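PDB 3AIZ: DNA polymerase sliding clamp 3 from Sulfolobus tokodaii, which forms part of a ring-shaped sliding clamp around DNA and tethers the catalytic subunit of DNA polymerase and other proteins to it during replication. Local coordinates for residues N94-V99 and F109-S113; K157-G161 and S188-D192. Numbering follows the deposited sequence.

Interaction 1. Residues N94-V99 and F109-S113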
loop_
_atom_site.group_PDB
_atom_site.type_symbol
_atom_site.label_atom_id
_atom_site.label_comp_id
_atom_site.label_asym_id
_atom_site.label_seq_id
_atom_site.Cartn_x
_atom_site.Cartn_y
_atom_site.Cartn_z
ATOM N N ASN C 94 -36.846 -8.934 37.770
ATOM C CA ASN C 94 -36.172 -10.227 37.805
ATOM C C ASN C 94 -34.666 -10.050 37.949
ATOM O O ASN C 94 -33.891 -10.972 37.685
ATOM C CB ASN C 94 -36.492 -11.044 36.551
ATOM C CG ASN C 94 -37.873 -11.668 36.599
ATOM O OD1 ASN C 94 -38.555 -11.620 37.623
ATOM N ND2 ASN C 94 -38.290 -12.268 35.489
ATOM N N GLN C 95 -34.264 -8.851 38.362
ATOM C CA GLN C 95 -32.860 -8.520 38.578
ATOM C C GLN C 95 -32.080 -8.421 37.268
ATOM O O GLN C 95 -30.971 -7.889 37.236
ATOM C CB GLN C 95 -32.205 -9.529 39.528
ATOM C CG GLN C 95 -32.790 -9.521 40.934
ATOM C CD GLN C 95 -32.209 -10.609 41.818
ATOM O OE1 GLN C 95 -31.721 -11.629 41.329
ATOM N NE2 GLN C 95 -32.262 -10.397 43.129
ATOM N N ASN C 96 -32.670 -8.925 36.188
ATOM C CA ASN C 96 -32.040 -8.873 34.875
ATOM C C ASN C 96 -31.837 -7.443 34.387
ATOM O O ASN C 96 -32.729 -6.604 34.501
ATOM C CB ASN C 96 -32.862 -9.665 33.857
ATOM C CG ASN C 96 -32.914 -11.146 34.177
ATOM O OD1 ASN C 96 -33.790 -11.866 33.696
ATOM N ND2 ASN C 96 -31.974 -11.607 34.996
ATOM N N ILE C 97 -30.655 -7.172 33.844
ATOM C CA ILE C 97 -30.325 -5.843 33.346
ATOM C C ILE C 97 -30.947 -5.597 31.969
ATOM O O ILE C 97 -30.963 -6.486 31.115
ATOM C CB ILE C 97 -28.795 -5.637 33.280
ATOM C CG1 ILE C 97 -28.454 -4.185 32.942
ATOM C CG2 ILE C 97 -28.163 -6.594 32.281
ATOM C CD1 ILE C 97 -28.798 -3.205 34.042
ATOM N N LYS C 98 -31.467 -4.391 31.763
ATOM C CA LYS C 98 -32.069 -4.013 30.488
ATOM C C LYS C 98 -31.302 -2.880 29.818
ATOM O O LYS C 98 -31.120 -1.812 30.401
ATOM C CB LYS C 98 -33.528 -3.593 30.678
ATOM C CG LYS C 98 -34.524 -4.737 30.673
ATOM C CD LYS C 98 -35.953 -4.214 30.667
ATOM C CE LYS C 98 -36.960 -5.348 30.566
ATOM N NZ LYS C 98 -38.365 -4.858 30.657
ATOM N N VAL C 99 -30.857 -3.117 28.589
ATOM C CA VAL C 99 -30.180 -2.090 27.811
ATOM C C VAL C 99 -31.069 -1.668 26.648
ATOM O O VAL C 99 -31.396 -2.479 25.781
ATOM C CB VAL C 99 -28.831 -2.590 27.265
ATOM C CG1 VAL C 99 -28.040 -1.438 26.669
ATOM C CG2 VAL C 99 -28.035 -3.267 28.364
ATOM N N PHE C 109 -32.106 -4.953 24.635
ATOM C CA PHE C 109 -31.445 -6.214 24.942
ATOM C C PHE C 109 -31.562 -6.506 26.434
ATOM O O PHE C 109 -31.597 -5.590 27.255
ATOM C CB PHE C 109 -29.970 -6.160 24.544
ATOM C CG PHE C 109 -29.737 -6.027 23.068
ATOM C CD1 PHE C 109 -29.787 -4.787 22.454
ATOM C CD2 PHE C 109 -29.448 -7.139 22.296
ATOM C CE1 PHE C 109 -29.567 -4.662 21.098
ATOM C CE2 PHE C 109 -29.225 -7.019 20.939
ATOM C CZ PHE C 109 -29.285 -5.780 20.339
ATOM N N THR C 110 -31.620 -7.785 26.785
ATOM C CA THR C 110 -31.693 -8.186 28.183
ATOM C C THR C 110 -30.672 -9.271 28.496
ATOM O O THR C 110 -30.495 -10.211 27.726
ATOM C CB THR C 110 -33.101 -8.679 28.560
ATOM O OG1 THR C 110 -33.978 -7.555 28.701
ATOM C CG2 THR C 110 -33.063 -9.444 29.873
ATOM N N PHE C 111 -29.997 -9.128 29.631
ATOM C CA PHE C 111 -28.990 -10.096 30.041
ATOM C C PHE C 111 -29.369 -10.728 31.371
ATOM O O PHE C 111 -29.874 -10.049 32.265
ATOM C CB PHE C 111 -27.620 -9.423 30.145
ATOM C CG PHE C 111 -27.226 -8.664 28.912
ATOM C CD1 PHE C 111 -27.471 -7.304 28.813
ATOM C CD2 PHE C 111 -26.621 -9.310 27.847
ATOM C CE1 PHE C 111 -27.114 -6.601 27.675
ATOM C CE2 PHE C 111 -26.261 -8.613 26.708
ATOM C CZ PHE C 111 -26.508 -7.256 26.622
ATOM N N PRO C 112 -29.133 -12.039 31.505
ATOM C CA PRO C 112 -29.419 -12.738 32.759
ATOM C C PRO C 112 -28.447 -12.296 33.844
ATOM O O PRO C 112 -27.290 -12.000 33.543
ATOM C CB PRO C 112 -29.167 -14.204 32.399
ATOM C CG PRO C 112 -28.160 -14.142 31.302
ATOM C CD PRO C 112 -28.543 -12.935 30.496
ATOM N N SER C 113 -28.913 -12.242 35.086
ATOM C CA SER C 113 -28.044 -11.890 36.199
ATOM C C SER C 113 -27.166 -13.073 36.585
ATOM O O SER C 113 -27.570 -14.230 36.456
ATOM C CB SER C 113 -28.863 -11.423 37.402
ATOM O OG SER C 113 -29.545 -10.218 37.109
#
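Start with the backbone, because this is the hairpin of strands 97-102 and 106-111 seen at its open end. The short strands 97-99 and 109-111 run antiparallel at 158°, their axes 4.9 Å apart. V99 and F109 form a tight hydrogen-bonded pair, V99 N to F109 O at 2.9 Å and F109 N to V99 O at 2.8 Å. Two residues further from the hairpin turn, I97 pairs with F111 more loosely: F111 N reaches I97 O at 3.2 Å, while I97 N to F111 O, at 3.4 Å and 131°, is weak. Between them K98 and T110 make a non-hydrogen-bonded pair, with T110 CA giving a CA-H...O contact to I97 O at 3.5 Å.

The apolar contacts lie on the face carrying I97, V99, F109 and F111. I97 CG2 packs on F111 CB at 3.6 Å, and V99 CG2 meets the edge of the F111 ring at CE1, 3.5 Å away. Helix 71-78 packs on V99 through F74 and on F109 and F111 through V77, while strand 65-70 meets I97 through V67 and F111 through V69. On the opposite face K98 CG lies 3.5 Å from T110 OG1.

Beyond the last bridge the chains stay close: N96 CB sits 3.4 Å from F111 O, and S113 directs its CA-to-CB bond toward 94-99.

Strand 106-111 is the last of its sheet within this chain, yet F109 and T110 pair with a strand of a DNA polymerase sliding clamp B chain. With one edge of its backbone bonded to 97-99, the strand offers the other to the partner subunit, continuing the sheet across the interface as in PCNA rings.

Interaction 2. Residues K157-G161 and S188-D192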
loop_
_atom_site.group_PDB
_atom_site.type_symbol
_atom_site.label_atom_id
_atom_site.label_comp_id
_atom_site.label_asym_id
_atom_site.label_seq_id
_atom_site.Cartn_x
_atom_site.Cartn_y
_atom_site.Cartn_z
ATOM N N LYS C 157 9.453 6.880 34.562
ATOM C CA LYS C 157 10.501 7.609 35.265
ATOM C C LYS C 157 10.234 9.108 35.277
ATOM O O LYS C 157 10.021 9.720 34.231
ATOM C CB LYS C 157 11.866 7.313 34.640
ATOM C CG LYS C 157 13.038 7.990 35.332
ATOM C CD LYS C 157 14.354 7.363 34.901
ATOM C CE LYS C 157 15.548 8.124 35.455
ATOM N NZ LYS C 157 15.675 9.474 34.840
ATOM N N ALA C 158 10.242 9.692 36.469
ATOM C CA ALA C 158 10.045 11.127 36.618
ATOM C C ALA C 158 11.356 11.809 36.995
ATOM O O ALA C 158 12.007 11.428 37.967
ATOM C CB ALA C 158 8.974 11.409 37.658
ATOM N N GLU C 159 11.739 12.815 36.218
ATOM C CA GLU C 159 12.978 13.544 36.463
ATOM C C GLU C 159 12.833 15.019 36.102
ATOM O O GLU C 159 12.577 15.362 34.946
ATOM C CB GLU C 159 14.130 12.919 35.673
ATOM C CG GLU C 159 15.486 13.552 35.944
ATOM C CD GLU C 159 16.617 12.841 35.222
ATOM O OE1 GLU C 159 16.503 12.624 33.996
ATOM O OE2 GLU C 159 17.623 12.503 35.883
ATOM N N GLY C 160 12.995 15.886 37.096
ATOM C CA GLY C 160 12.904 17.319 36.884
ATOM C C GLY C 160 11.509 17.765 36.490
ATOM O O GLY C 160 11.337 18.795 35.838
ATOM N N GLY C 161 10.510 16.983 36.883
ATOM C CA GLY C 161 9.127 17.308 36.585
ATOM C C GLY C 161 8.662 16.753 35.253
ATOM O O GLY C 161 7.526 16.978 34.841
ATOM N N SER C 188 2.820 19.143 36.523
ATOM C CA SER C 188 3.591 18.164 37.283
ATOM C C SER C 188 3.597 18.485 38.771
ATOM O O SER C 188 3.483 19.643 39.164
ATOM C CB SER C 188 5.028 18.096 36.768
ATOM O OG SER C 188 5.068 17.587 35.451
ATOM N N GLU C 189 3.737 17.449 39.590
ATOM C CA GLU C 189 3.801 17.609 41.038
ATOM C C GLU C 189 4.786 16.623 41.652
ATOM O O GLU C 189 5.161 15.632 41.026
ATOM C CB GLU C 189 2.420 17.409 41.665
ATOM C CG GLU C 189 1.393 18.454 41.273
ATOM C CD GLU C 189 0.044 18.207 41.919
ATOM O OE1 GLU C 189 -0.097 17.190 42.634
ATOM O OE2 GLU C 189 -0.875 19.029 41.714
ATOM N N GLY C 190 5.200 16.901 42.885
ATOM C CA GLY C 190 6.096 16.016 43.606
ATOM C C GLY C 190 7.504 16.011 43.046
ATOM O O GLY C 190 7.867 16.869 42.242
ATOM N N GLY C 191 8.298 15.034 43.470
ATOM C CA GLY C 191 9.686 14.953 43.060
ATOM C C GLY C 191 9.967 13.834 42.079
ATOM O O GLY C 191 9.075 13.379 41.364
ATOM N N ASP C 192 11.219 13.392 42.048
ATOM C CA ASP C 192 11.647 12.352 41.122
ATOM C C ASP C 192 11.216 10.967 41.590
ATOM O O ASP C 192 11.169 10.690 42.788
ATOM C CB ASP C 192 13.165 12.399 40.937
ATOM C CG ASP C 192 13.637 13.690 40.290
ATOM O OD1 ASP C 192 12.795 14.410 39.710
ATOM O OD2 ASP C 192 14.850 13.983 40.359
#
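D192 loses the most surface here, 67 Å², and its carboxylate makes one of the two hydrogen bonds. Its CB leaves sideways, but the end of the side chain comes in to the turn that follows strand 153-159, where OD1 accepts a hydrogen bond from G160 N at 3.0 Å. The same oxygen, D192 OD1, lies 3.4 Å from E159 CA, so the aspartate grips the backbone just as it leaves the strand.

A158, with 44 Å² covered, meets D192 through its main chain: D192 CA makes a CA-H...O contact with A158 O at 3.3 Å. The methyl group of A158 turns sideways, its CB 4.2 Å from G191 O.

G161, with 41 Å² covered, supplies the second hydrogen bond, S188 OG donating to G161 O at 2.6 Å. Both G160 and G161 have positive phi. At G161 a CB would be jammed against the preceding carbonyl oxygen, so glycine suits this bend. The two bonds thus fasten the turn from S188 and D192, the residues that precede and follow E189-G191 in sequence.

This is surface packing in the C-terminal domain of the PCNA fold, tying a hairpin turn to a connection between two sheets. The turn joins strands 153-159 and 162-168 of the four-stranded sheet, whereas S188 lies on strand 187-190, the edge of the nine-stranded sheet. D192 leads into strand 193-198, which pairs beside 153-159; A158 bonds to A193 in that ladder, and its side chain touches F130 of strand 130-135.

Interaction 1 closes before interaction 2 opens along the chain. Their centres are 47 Å apart and their nearest atoms about 36 Å, on opposite sides of the chain's centre. No sheet of this chain holds both: 94-99 and 109-113 belong to the five-stranded sheet of the N-terminal half, while 157-161 and 188-192 join the edge of the nine-stranded sheet to the four-stranded one in the C-terminal half. The nine-stranded sheet does span both halves, with strand 45-52 paired to 235-241. For the clamp, then, interaction 1 shapes an edge that joins subunits, whereas interaction 2 ties two sheets together within the C-terminal domain.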